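Local coordinates for mandalate racemase/muconate lactonizing enzyme (Unidentified, PDB 4E4U), which is a putative mandelate racemase/muconate lactonizing enzyme that probably acts as an isomerase of the enolase superfamily, on a substrate not identified, at residues Glu39-Thr44 against Ala307-Asn312; Arg124-Thr129 against Phe330-Ser335; Pro170-Ser175 against His393-Lys398; Ser175-Ser180 against His209-Pro214. One frame throughout, in Å; residues are numbered along the deposited sequence. Where two conformers were deposited one is given.

Contact 1. Residues Glu39-Thr44 against Ala307-Asn312; sequences EIYSAT and APHLYN
Y41 meets H309 as an offset edge-to-face aromatic pair, the imidazole turning its edge toward the phenol face with the planes at 60° and the centroids 5.4 Å apart. The approach is closest where H309 CE1 lies 3.3 Å from Y41 OH. The tyrosine CG stands anti to the backbone N (chi1 -167°), and farther along the same ring CE1 has the carbonyl oxygen of Y311 near its plane, at the edge, 3.3 Å away. This pairing joins the two domains of the enolase-superfamily architecture: 39-44 runs out of the last strand of the N-terminal three-stranded sheet, and 307-312 is the loop between strand 305-306 of the barrel and helix 314-325. The polar part belongs to E39 and N312. N312 ND2 gives E39 OE2 a weak bond of 3.4 Å, the amide and carboxylate planes being almost perpendicular (87°). Firmer partners of the carboxylate are the backbone N-H groups of G313 (to OE2) and G316 (to OE1), at the start of helix 314-325. N312 OD1 turns back to accept from Y311 N (3.0 Å) and also bonds N282, whose ND2 reaches H309 ND1 as well.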
loop_
_atom_site.group_PDB
_atom_site.type_symbol
_atom_site.label_atom_id
_atom_site.label_comp_id
_atom_site.label_asym_id
_atom_site.label_seq_id
_atom_site.Cartn_x
_atom_site.Cartn_y
_atom_site.Cartn_z
ATOM N N GLU A 39 35.095 -17.843 16.258
ATOM C CA GLU A 39 34.867 -16.819 17.266
ATOM C C GLU A 39 33.371 -16.582 17.403
ATOM O O GLU A 39 32.631 -16.637 16.416
ATOM C CB GLU A 39 35.588 -15.511 16.915
ATOM C CG GLU A 39 35.422 -14.447 17.993
ATOM C CD GLU A 39 36.390 -13.284 17.889
ATOM O OE1 GLU A 39 37.256 -13.258 16.982
ATOM O OE2 GLU A 39 36.279 -12.378 18.746
ATOM N N ILE A 40 32.943 -16.336 18.638
ATOM C CA ILE A 40 31.550 -16.114 18.978
ATOM C C ILE A 40 31.359 -14.668 19.421
ATOM O O ILE A 40 32.115 -14.175 20.257
ATOM C CB ILE A 40 31.142 -17.066 20.117
ATOM C CG1 ILE A 40 31.153 -18.508 19.605
ATOM C CG2 ILE A 40 29.793 -16.679 20.718
ATOM C CD1 ILE A 40 31.019 -19.566 20.671
ATOM N N TYR A 41 30.358 -13.987 18.856
ATOM C CA TYR A 41 30.058 -12.611 19.238
ATOM C C TYR A 41 28.711 -12.612 19.938
ATOM O O TYR A 41 27.660 -12.707 19.294
ATOM C CB TYR A 41 30.024 -11.691 18.017
ATOM C CG TYR A 41 30.029 -10.209 18.337
ATOM C CD1 TYR A 41 31.177 -9.598 18.814
ATOM C CD2 TYR A 41 28.905 -9.417 18.139
ATOM C CE1 TYR A 41 31.208 -8.247 19.099
ATOM C CE2 TYR A 41 28.928 -8.054 18.419
ATOM C CZ TYR A 41 30.086 -7.479 18.904
ATOM O OH TYR A 41 30.142 -6.132 19.193
ATOM N N SER A 42 28.741 -12.547 21.266
ATOM C CA SER A 42 27.516 -12.578 22.057
ATOM C C SER A 42 27.833 -12.172 23.481
ATOM O O SER A 42 28.693 -12.775 24.123
ATOM C CB SER A 42 26.925 -13.989 22.063
ATOM O OG SER A 42 25.643 -13.991 22.659
ATOM N N ALA A 43 27.130 -11.161 23.981
ATOM C CA ALA A 43 27.383 -10.672 25.332
ATOM C C ALA A 43 26.107 -10.383 26.113
ATOM O O ALA A 43 26.128 -9.619 27.076
ATOM C CB ALA A 43 28.292 -9.444 25.302
ATOM N N THR A 44 24.996 -10.985 25.702
ATOM C CA THR A 44 23.784 -10.927 26.515
ATOM C C THR A 44 24.093 -11.408 27.935
ATOM O O THR A 44 23.654 -10.796 28.921
ATOM C CB THR A 44 22.681 -11.798 25.914
ATOM O OG1 THR A 44 22.483 -11.435 24.545
ATOM C CG2 THR A 44 21.376 -11.616 26.671
ATOM N N ALA A 307 28.895 -4.170 4.707
ATOM C CA ALA A 307 30.035 -3.539 5.358
ATOM C C ALA A 307 30.173 -4.208 6.715
ATOM O O ALA A 307 29.665 -3.699 7.718
ATOM C CB ALA A 307 29.799 -2.048 5.519
ATOM N N PRO A 308 30.828 -5.376 6.755
ATOM C CA PRO A 308 30.768 -6.168 7.988
ATOM C C PRO A 308 31.345 -5.451 9.202
ATOM O O PRO A 308 32.361 -4.745 9.131
ATOM C CB PRO A 308 31.590 -7.414 7.652
ATOM C CG PRO A 308 31.512 -7.524 6.161
ATOM C CD PRO A 308 31.520 -6.095 5.672
ATOM N N HIS A 309 30.661 -5.653 10.320
ATOM C CA HIS A 309 31.035 -5.084 11.602
ATOM C C HIS A 309 32.138 -5.912 12.241
ATOM O O HIS A 309 32.193 -7.138 12.078
ATOM C CB HIS A 309 29.803 -5.084 12.512
ATOM C CG HIS A 309 30.110 -4.823 13.952
ATOM N ND1 HIS A 309 30.358 -5.835 14.854
ATOM C CD2 HIS A 309 30.174 -3.669 14.658
ATOM C CE1 HIS A 309 30.589 -5.314 16.047
ATOM N NE2 HIS A 309 30.481 -4.002 15.952
ATOM N N LEU A 310 33.007 -5.247 12.989
ATOM C CA LEU A 310 34.031 -5.947 13.739
ATOM C C LEU A 310 34.365 -5.171 15.013
ATOM O O LEU A 310 34.881 -4.057 14.953
ATOM C CB LEU A 310 35.275 -6.144 12.865
ATOM C CG LEU A 310 36.080 -7.426 13.056
ATOM C CD1 LEU A 310 36.704 -7.466 14.443
ATOM C CD2 LEU A 310 35.211 -8.654 12.804
ATOM N N TYR A 311 34.042 -5.757 16.163
ATOM C CA TYR A 311 34.490 -5.228 17.445
ATOM C C TYR A 311 34.788 -6.417 18.337
ATOM O O TYR A 311 34.104 -6.672 19.331
ATOM C CB TYR A 311 33.460 -4.294 18.099
ATOM C CG TYR A 311 34.098 -3.477 19.203
ATOM C CD1 TYR A 311 35.052 -2.510 18.904
ATOM C CD2 TYR A 311 33.787 -3.695 20.541
ATOM C CE1 TYR A 311 35.668 -1.773 19.897
ATOM C CE2 TYR A 311 34.401 -2.952 21.549
ATOM C CZ TYR A 311 35.336 -1.993 21.216
ATOM O OH TYR A 311 35.953 -1.252 22.201
ATOM N N ASN A 312 35.820 -7.156 17.954
ATOM C CA ASN A 312 36.112 -8.450 18.546
ATOM C C ASN A 312 37.474 -8.901 18.026
ATOM O O ASN A 312 38.239 -8.066 17.525
ATOM C CB ASN A 312 34.976 -9.470 18.291
ATOM C CG ASN A 312 34.544 -9.547 16.835
ATOM O OD1 ASN A 312 33.750 -8.730 16.351
ATOM N ND2 ASN A 312 35.037 -10.559 16.137
#

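Contact 2. Residues Arg124-Thr129 against Phe330-Ser335; sequences RLRSYT and FLIQES
Y128 O accepts from S335 N over 2.7 Å. Two more backbone bonds, Q333 N to R126 O (2.9 Å) and Y128 N to Q333 O (3.2 Å), complete a parallel ladder in which S127 faces Q333 and Y128 faces E334. Y128 CG stands between the backbone N and the carbonyl carbon (chi1 74°), which starts the ring toward E334. E334 CA sits over one ring face, 3.8 Å from the centroid, as a CH-pi contact, and CB and CG follow toward CZ and OH. Ring and carboxylate planes differ by 27°. Y128 OH bonds K164 NZ, while E334 OE1 takes the N-H of L310. Beside Y128, I332 lays CG2 near its CD2 and sends CD1 over one face of the R126 guanidinium, 3.6 Å from NE; R126 NE bonds T161 and its NH2 forms a salt bridge with D203. A water bridges R126 NH1 and L331 O. L125 CD2 packs off-centre on the F330 ring. The short segments 125-129 and 333-335 run at 44° to each other, and strand 125-130 pairs with 162-165 as well, so this ladder joins first and last parallel strands, the closure typical of the enolase-superfamily barrel.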
loop_
_atom_site.group_PDB
_atom_site.type_symbol
_atom_site.label_atom_id
_atom_site.label_comp_id
_atom_site.label_asym_id
_atom_site.label_seq_id
_atom_site.Cartn_x
_atom_site.Cartn_y
_atom_site.Cartn_z
ATOM N N ARG A 124 42.221 -6.850 -2.736
ATOM C CA ARG A 124 42.372 -6.254 -1.414
ATOM C C ARG A 124 41.054 -5.615 -1.001
ATOM O O ARG A 124 40.204 -5.330 -1.847
ATOM C CB ARG A 124 43.486 -5.219 -1.398
ATOM C CG ARG A 124 43.220 -4.044 -2.294
ATOM C CD ARG A 124 44.466 -3.199 -2.480
ATOM N NE ARG A 124 44.260 -2.215 -3.534
ATOM C CZ ARG A 124 44.999 -1.124 -3.693
ATOM N NH1 ARG A 124 45.998 -0.869 -2.856
ATOM N NH2 ARG A 124 44.735 -0.286 -4.686
ATOM N N LEU A 125 40.899 -5.373 0.295
ATOM C CA LEU A 125 39.620 -4.950 0.845
ATOM C C LEU A 125 39.715 -3.567 1.465
ATOM O O LEU A 125 40.467 -3.353 2.417
ATOM C CB LEU A 125 39.159 -5.937 1.913
ATOM C CG LEU A 125 38.998 -7.388 1.470
ATOM C CD1 LEU A 125 38.710 -8.271 2.674
ATOM C CD2 LEU A 125 37.881 -7.499 0.441
ATOM N N ARG A 126 38.941 -2.631 0.933
ATOM C CA ARG A 126 38.861 -1.306 1.526
ATOM C C ARG A 126 38.474 -1.441 2.998
ATOM O O ARG A 126 37.581 -2.218 3.348
ATOM C CB ARG A 126 37.824 -0.459 0.784
ATOM C CG ARG A 126 37.779 0.994 1.229
ATOM C CD ARG A 126 36.596 1.718 0.613
ATOM N NE ARG A 126 36.536 3.104 1.061
ATOM C CZ ARG A 126 35.505 3.917 0.858
ATOM N NH1 ARG A 126 34.429 3.484 0.205
ATOM N NH2 ARG A 126 35.546 5.165 1.313
ATOM N N SER A 127 39.146 -0.689 3.861
ATOM C CA SER A 127 38.862 -0.778 5.287
ATOM C C SER A 127 38.681 0.591 5.933
ATOM O O SER A 127 39.005 1.621 5.342
ATOM C CB SER A 127 39.955 -1.561 6.009
ATOM O OG SER A 127 41.132 -0.792 6.115
ATOM N N TYR A 128 38.144 0.594 7.146
ATOM C CA TYR A 128 38.049 1.815 7.924
ATOM C C TYR A 128 38.364 1.496 9.363
ATOM O O TYR A 128 38.378 0.327 9.752
ATOM C CB TYR A 128 36.659 2.424 7.830
ATOM C CG TYR A 128 35.558 1.722 8.595
ATOM C CD1 TYR A 128 35.283 2.055 9.920
ATOM C CD2 TYR A 128 34.737 0.795 7.973
ATOM C CE1 TYR A 128 34.228 1.455 10.614
ATOM C CE2 TYR A 128 33.689 0.186 8.658
ATOM C CZ TYR A 128 33.435 0.520 9.975
ATOM O OH TYR A 128 32.391 -0.066 10.657
ATOM N N THR A 129 38.606 2.530 10.159
ATOM C CA THR A 129 38.713 2.340 11.595
ATOM C C THR A 129 37.954 3.422 12.353
ATOM O O THR A 129 37.756 4.532 11.849
ATOM C CB THR A 129 40.190 2.306 12.065
ATOM O OG1 THR A 129 40.242 2.033 13.474
ATOM C CG2 THR A 129 40.892 3.630 11.768
ATOM N N PHE A 330 30.324 -5.750 -1.876
ATOM C CA PHE A 330 31.103 -5.367 -0.707
ATOM C C PHE A 330 31.446 -3.885 -0.757
ATOM O O PHE A 330 31.952 -3.395 -1.766
ATOM C CB PHE A 330 32.387 -6.196 -0.672
ATOM C CG PHE A 330 33.412 -5.698 0.311
ATOM C CD1 PHE A 330 33.248 -5.898 1.679
ATOM C CD2 PHE A 330 34.554 -5.047 -0.131
ATOM C CE1 PHE A 330 34.206 -5.445 2.586
ATOM C CE2 PHE A 330 35.510 -4.600 0.769
ATOM C CZ PHE A 330 35.336 -4.797 2.122
ATOM N N LEU A 331 31.197 -3.176 0.342
ATOM C CA LEU A 331 31.545 -1.753 0.451
ATOM C C LEU A 331 32.874 -1.527 1.161
ATOM O O LEU A 331 33.790 -0.923 0.605
ATOM C CB LEU A 331 30.442 -0.991 1.189
ATOM C CG LEU A 331 30.686 0.483 1.539
ATOM C CD1 LEU A 331 30.973 1.310 0.286
ATOM C CD2 LEU A 331 29.503 1.070 2.301
ATOM N N ILE A 332 32.984 -2.008 2.396
ATOM C CA ILE A 332 34.147 -1.707 3.227
ATOM C C ILE A 332 34.137 -2.641 4.433
ATOM O O ILE A 332 33.076 -3.120 4.841
ATOM C CB ILE A 332 34.105 -0.218 3.674
ATOM C CG1 ILE A 332 35.472 0.290 4.141
ATOM C CG2 ILE A 332 32.995 0.019 4.705
ATOM C CD1 ILE A 332 35.501 1.808 4.262
ATOM N N GLN A 333 35.313 -2.893 5.003
ATOM C CA GLN A 333 35.446 -3.789 6.149
ATOM C C GLN A 333 35.947 -3.028 7.358
ATOM O O GLN A 333 36.975 -2.358 7.295
ATOM C CB GLN A 333 36.407 -4.938 5.827
ATOM C CG GLN A 333 36.808 -5.785 7.034
ATOM C CD GLN A 333 35.660 -6.589 7.618
ATOM O OE1 GLN A 333 34.989 -7.341 6.909
ATOM N NE2 GLN A 333 35.432 -6.439 8.919
ATOM N N GLU A 334 35.224 -3.137 8.463
ATOM C CA GLU A 334 35.661 -2.509 9.693
ATOM C C GLU A 334 36.961 -3.135 10.159
ATOM O O GLU A 334 37.090 -4.366 10.230
ATOM C CB GLU A 334 34.606 -2.644 10.792
ATOM C CG GLU A 334 34.976 -1.884 12.067
ATOM C CD GLU A 334 33.783 -1.610 12.967
ATOM O OE1 GLU A 334 32.770 -2.331 12.849
ATOM O OE2 GLU A 334 33.860 -0.662 13.782
ATOM N N SER A 335 37.928 -2.282 10.467
ATOM C CA SER A 335 39.193 -2.720 11.029
ATOM C C SER A 335 39.407 -2.072 12.374
ATOM O O SER A 335 38.961 -0.951 12.611
ATOM C CB SER A 335 40.338 -2.373 10.086
ATOM O OG SER A 335 40.154 -3.042 8.862
HETATM O O HOH W 1 33.913 1.009 -1.512
#

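Contact 3. Residues Pro170-Ser175 against His393-Lys398; sequences PYTAYS and HPVDVK
Chi1 of Y174 (-56°) sets CG anti to its carbonyl carbon, on the side where the P394 ring lies, and chi1 of T172 (83°) turns OG1 to Y174 N and leaves CG2 anti to the carbonyl carbon, facing the tail. T172 to S175 form a type I beta turn, with S175 N bonded to T172 O, in the loop between barrel strand 162-165 and helix 181-198; the C-terminal tail 393-398 lies across it. T172 OG1 accepts from Y174 N (2.9 Å), an ST turn that holds the hydroxyl in place. S175 OG receives T172 N almost straight (3.1 Å, 175°). Side-chain packing then joins loop and tail. T172 CG2 comes to 3.2 Å from H393 O. P394 CG touches Y174 CD2 at 3.5 Å, its neighbour CD lying alongside CD2 and CE2 as the two side chains cross obliquely. In the conformer given, V395 CG2 meets both T172 CG2 (3.7 Å) and P170 CB (3.9 Å), crossing each side chain at about a right angle. Other subunits pack around this contact: I121 of one neighbouring subunit touches Y174 and P394, and R75 of another bonds A173 O. The polar link across the contact is a water, 2.7 Å from T172 OG1, that accepts from V395 N at 3.0 Å.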
loop_
_atom_site.group_PDB
_atom_site.type_symbol
_atom_site.label_atom_id
_atom_site.label_comp_id
_atom_site.label_asym_id
_atom_site.label_seq_id
_atom_site.Cartn_x
_atom_site.Cartn_y
_atom_site.Cartn_z
ATOM N N PRO A 170 25.800 9.085 25.459
ATOM C CA PRO A 170 25.559 7.721 25.937
ATOM C C PRO A 170 24.393 7.026 25.245
ATOM O O PRO A 170 23.380 7.645 24.886
ATOM C CB PRO A 170 25.203 7.928 27.412
ATOM C CG PRO A 170 25.869 9.221 27.782
ATOM C CD PRO A 170 25.718 10.072 26.549
ATOM N N TYR A 171 24.559 5.724 25.052
ATOM C CA TYR A 171 23.455 4.851 24.700
ATOM C C TYR A 171 23.099 4.077 25.961
ATOM O O TYR A 171 23.975 3.526 26.625
ATOM C CB TYR A 171 23.830 3.912 23.549
ATOM C CG TYR A 171 25.217 3.310 23.623
ATOM C CD1 TYR A 171 26.320 3.996 23.130
ATOM C CD2 TYR A 171 25.418 2.034 24.131
ATOM C CE1 TYR A 171 27.584 3.442 23.171
ATOM C CE2 TYR A 171 26.677 1.472 24.176
ATOM C CZ TYR A 171 27.759 2.182 23.693
ATOM O OH TYR A 171 29.023 1.637 23.728
ATOM N N THR A 172 21.819 4.062 26.312
ATOM C CA THR A 172 21.416 3.557 27.618
ATOM C C THR A 172 20.337 2.505 27.485
ATOM O O THR A 172 19.787 2.297 26.400
ATOM C CB THR A 172 20.862 4.672 28.536
ATOM O OG1 THR A 172 19.477 4.897 28.238
ATOM C CG2 THR A 172 21.657 5.970 28.386
ATOM N N ALA A 173 20.012 1.870 28.607
ATOM C CA ALA A 173 18.951 0.875 28.664
ATOM C C ALA A 173 17.589 1.449 28.287
ATOM O O ALA A 173 16.673 0.695 27.997
ATOM C CB ALA A 173 18.886 0.246 30.052
ATOM N N TYR A 174 17.461 2.777 28.288
ATOM C CA TYR A 174 16.183 3.432 28.006
ATOM C C TYR A 174 16.158 4.112 26.648
ATOM O O TYR A 174 15.164 4.741 26.287
ATOM C CB TYR A 174 15.841 4.429 29.124
ATOM C CG TYR A 174 15.832 3.741 30.467
ATOM C CD1 TYR A 174 14.721 3.027 30.894
ATOM C CD2 TYR A 174 16.950 3.770 31.291
ATOM C CE1 TYR A 174 14.721 2.361 32.110
ATOM C CE2 TYR A 174 16.960 3.113 32.512
ATOM C CZ TYR A 174 15.843 2.418 32.923
ATOM O OH TYR A 174 15.846 1.758 34.134
ATOM N N SER A 175 17.239 3.979 25.886
ATOM C CA SER A 175 17.237 4.450 24.507
ATOM C C SER A 175 16.122 3.722 23.737
ATOM O O SER A 175 15.781 2.581 24.076
ATOM C CB SER A 175 18.610 4.223 23.867
ATOM O OG SER A 175 19.583 5.058 24.476
ATOM N N HIS A 393 21.402 4.345 33.418
ATOM C CA HIS A 393 20.385 5.359 33.683
ATOM C C HIS A 393 20.003 6.132 32.431
ATOM O O HIS A 393 20.804 6.246 31.506
ATOM C CB HIS A 393 20.883 6.335 34.751
ATOM C CG HIS A 393 21.378 5.664 35.993
ATOM N ND1 HIS A 393 20.532 5.115 36.929
ATOM C CD2 HIS A 393 22.636 5.453 36.447
ATOM C CE1 HIS A 393 21.249 4.593 37.912
ATOM N NE2 HIS A 393 22.526 4.785 37.643
ATOM N N PRO A 394 18.773 6.676 32.397
ATOM C CA PRO A 394 18.393 7.486 31.237
ATOM C C PRO A 394 19.303 8.701 31.133
ATOM O O PRO A 394 19.761 9.222 32.154
ATOM C CB PRO A 394 16.970 7.950 31.579
ATOM C CG PRO A 394 16.474 6.982 32.583
ATOM C CD PRO A 394 17.683 6.583 33.383
ATOM N N VAL A 395 19.559 9.146 29.907
ATOM C CA VAL A 395 20.336 10.361 29.670
ATOM C C VAL A 395 19.598 11.588 30.212
ATOM O O VAL A 395 18.388 11.718 30.031
ATOM C CB VAL A 395 20.630 10.544 28.157
ATOM C CG1 VAL A 395 21.032 11.980 27.839
ATOM C CG2 VAL A 395 21.709 9.569 27.701
ATOM N N ASP A 396 20.319 12.476 30.892
ATOM C CA ASP A 396 19.740 13.734 31.336
ATOM C C ASP A 396 20.062 14.759 30.255
ATOM O O ASP A 396 21.164 14.752 29.708
ATOM C CB ASP A 396 20.352 14.149 32.675
ATOM C CG ASP A 396 19.665 15.361 33.293
ATOM O OD1 ASP A 396 19.616 16.433 32.650
ATOM O OD2 ASP A 396 19.178 15.235 34.435
ATOM N N VAL A 397 19.106 15.632 29.943
ATOM C CA VAL A 397 19.266 16.588 28.847
ATOM C C VAL A 397 20.452 17.537 29.068
ATOM O O VAL A 397 21.045 18.041 28.109
ATOM C CB VAL A 397 17.949 17.373 28.574
ATOM C CG1 VAL A 397 17.594 18.282 29.745
ATOM C CG2 VAL A 397 18.044 18.169 27.276
ATOM N N LYS A 398 20.818 17.753 30.330
ATOM C CA LYS A 398 21.927 18.644 30.651
ATOM C C LYS A 398 23.290 17.946 30.615
ATOM O O LYS A 398 24.328 18.598 30.727
ATOM C CB LYS A 398 21.693 19.327 32.005
ATOM C CG LYS A 398 20.451 20.218 32.024
ATOM C CD LYS A 398 20.323 21.047 33.299
ATOM C CE LYS A 398 19.056 21.890 33.249
ATOM N NZ LYS A 398 18.909 22.910 34.316
HETATM O O HOH W 2 18.508 7.375 27.668
#

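Contact 4. Residues Ser175-Ser180 against His209-Pro214; sequences SGHQLS and HGQMVP
One face of the H177 ring is covered by Q211 O, 3.2 Å from the imidazole plane and over its centre. The pair joins two loops that follow the adjacent, parallel strands 162-165 and 203-206 of the enolase-type barrel: 175-180 leads into helix 181-198, while the loop 209-214 leads into helix 214-224. Chi1 of H177 (55°) places CG between the backbone N and carbonyl carbon, on the side of Q211 O; the ring and H177 N both meet that oxygen, the N-H donating to it at 2.8 Å from N to O. V213 N returns a bond to H177 O (3.1 Å), giving a single beta bridge between H177 and M212. G176, preceded by a cis peptide bond, brings CA to 3.3 Å from Q211 O in a CA-H...O contact. With no CB, the G176 CA lies close against the M212-V213 peptide. V213 CG1 fits against G176 O, and CG2 packs by Q178 NE2. Q178 OE1 bonds R219, and NE2 bonds S215 and Q305 of a neighbouring subunit. The Q211 side chain bends at chi2, and its OE1 accepts from H209 N while NE2 reaches D166 and G169. V213 takes the N-cap position of helix 214-224. On the apolar side L179 and M212 pack together, both against L220 of that helix, L179 CD1 resting 3.5 Å from M212 SD.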
loop_
_atom_site.group_PDB
_atom_site.type_symbol
_atom_site.label_atom_id
_atom_site.label_comp_id
_atom_site.label_asym_id
_atom_site.label_seq_id
_atom_site.Cartn_x
_atom_site.Cartn_y
_atom_site.Cartn_z
ATOM N N SER A 175 17.239 3.979 25.886
ATOM C CA SER A 175 17.237 4.450 24.507
ATOM C C SER A 175 16.122 3.722 23.737
ATOM O O SER A 175 15.781 2.581 24.076
ATOM C CB SER A 175 18.610 4.223 23.867
ATOM O OG SER A 175 19.583 5.058 24.476
ATOM N N GLY A 176 15.529 4.352 22.727
ATOM C CA GLY A 176 15.936 5.646 22.209
ATOM C C GLY A 176 15.483 6.848 23.016
ATOM O O GLY A 176 14.474 6.800 23.726
ATOM N N HIS A 177 16.239 7.934 22.892
ATOM C CA HIS A 177 15.891 9.194 23.535
ATOM C C HIS A 177 16.061 10.346 22.536
ATOM O O HIS A 177 16.395 10.129 21.366
ATOM C CB HIS A 177 16.705 9.404 24.816
ATOM C CG HIS A 177 18.185 9.330 24.608
ATOM N ND1 HIS A 177 18.935 8.241 24.990
ATOM C CD2 HIS A 177 19.046 10.204 24.038
ATOM C CE1 HIS A 177 20.204 8.454 24.680
ATOM N NE2 HIS A 177 20.296 9.639 24.099
ATOM N N GLN A 178 15.811 11.565 22.991
ATOM C CA GLN A 178 15.840 12.736 22.118
ATOM C C GLN A 178 17.075 13.572 22.452
ATOM O O GLN A 178 17.148 14.177 23.526
ATOM C CB GLN A 178 14.549 13.543 22.302
ATOM C CG GLN A 178 14.413 14.774 21.407
ATOM C CD GLN A 178 13.881 14.489 20.000
ATOM O OE1 GLN A 178 14.338 15.101 19.031
ATOM N NE2 GLN A 178 12.884 13.610 19.887
ATOM N N LEU A 179 18.053 13.596 21.546
ATOM C CA LEU A 179 19.308 14.305 21.808
ATOM C C LEU A 179 19.080 15.785 22.070
ATOM O O LEU A 179 18.277 16.432 21.400
ATOM C CB LEU A 179 20.271 14.179 20.628
ATOM C CG LEU A 179 20.669 12.771 20.207
ATOM C CD1 LEU A 179 21.645 12.844 19.039
ATOM C CD2 LEU A 179 21.270 11.996 21.371
ATOM N N SER A 180 19.811 16.324 23.040
ATOM C CA SER A 180 19.749 17.751 23.342
ATOM C C SER A 180 20.372 18.580 22.225
ATOM O O SER A 180 21.147 18.072 21.414
ATOM C CB SER A 180 20.517 18.043 24.627
ATOM O OG SER A 180 21.910 17.947 24.383
ATOM N N HIS A 209 25.087 4.525 17.926
ATOM C CA HIS A 209 24.846 3.258 18.622
ATOM C C HIS A 209 23.370 3.120 19.036
ATOM O O HIS A 209 23.063 2.597 20.108
ATOM C CB HIS A 209 25.711 3.179 19.889
ATOM C CG HIS A 209 27.167 2.926 19.640
ATOM N ND1 HIS A 209 28.062 3.925 19.340
ATOM C CD2 HIS A 209 27.889 1.778 19.701
ATOM C CE1 HIS A 209 29.271 3.410 19.205
ATOM N NE2 HIS A 209 29.194 2.110 19.418
ATOM N N GLY A 210 22.450 3.607 18.211
ATOM C CA GLY A 210 21.038 3.493 18.533
ATOM C C GLY A 210 20.583 4.353 19.695
ATOM O O GLY A 210 19.645 3.979 20.399
ATOM N N GLN A 211 21.216 5.509 19.884
ATOM C CA GLN A 211 20.853 6.396 20.990
ATOM C C GLN A 211 19.441 6.951 20.863
ATOM O O GLN A 211 18.806 7.260 21.866
ATOM C CB GLN A 211 21.804 7.598 21.071
ATOM C CG GLN A 211 23.184 7.325 21.633
ATOM C CD GLN A 211 24.191 6.969 20.565
ATOM O OE1 GLN A 211 23.834 6.464 19.497
ATOM N NE2 GLN A 211 25.465 7.215 20.852
ATOM N N MET A 212 18.963 7.083 19.630
ATOM C CA MET A 212 17.851 7.976 19.326
ATOM C C MET A 212 16.525 7.302 19.028
ATOM O O MET A 212 16.482 6.188 18.501
ATOM C CB MET A 212 18.222 8.834 18.113
ATOM C CG MET A 212 19.274 9.874 18.420
ATOM S SD MET A 212 20.172 10.411 16.982
ATOM C CE MET A 212 21.195 8.969 16.766
ATOM N N VAL A 213 15.446 8.009 19.345
ATOM C CA VAL A 213 14.161 7.736 18.714
ATOM C C VAL A 213 14.219 8.309 17.286
ATOM O O VAL A 213 15.026 9.196 16.995
ATOM C CB VAL A 213 12.983 8.350 19.504
ATOM C CG1 VAL A 213 12.888 7.728 20.884
ATOM C CG2 VAL A 213 13.101 9.878 19.600
ATOM N N PRO A 214 13.380 7.797 16.373
ATOM C CA PRO A 214 13.467 8.255 14.978
ATOM C C PRO A 214 13.326 9.762 14.791
ATOM O O PRO A 214 14.018 10.321 13.945
ATOM C CB PRO A 214 12.327 7.501 14.268
ATOM C CG PRO A 214 11.565 6.803 15.331
ATOM C CD PRO A 214 12.440 6.676 16.534
#

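Along the chain the first segments come in the order contact 1, 2, 3, 4. Contacts 1, 2 and 3 interleave, and contact 4 spans the shortest stretch of chain, within the spans of the other three. Contacts 1 and 2 have centres about 16 Å apart and touch, P308 packing on I332 and Q333, so the domain junction adjoins the place where the barrel closes. Contacts 3 and 4 share S175, with centres about 8 Å apart, on the loops after strands 162-165 and 203-206. The two pairs do not touch; contacts 2 and 3 have centres about 31 Å apart. Contacts 1 and 3 both reach the second subunit, contacts 3 and 4 the fourth, which ties these loops into the assembly.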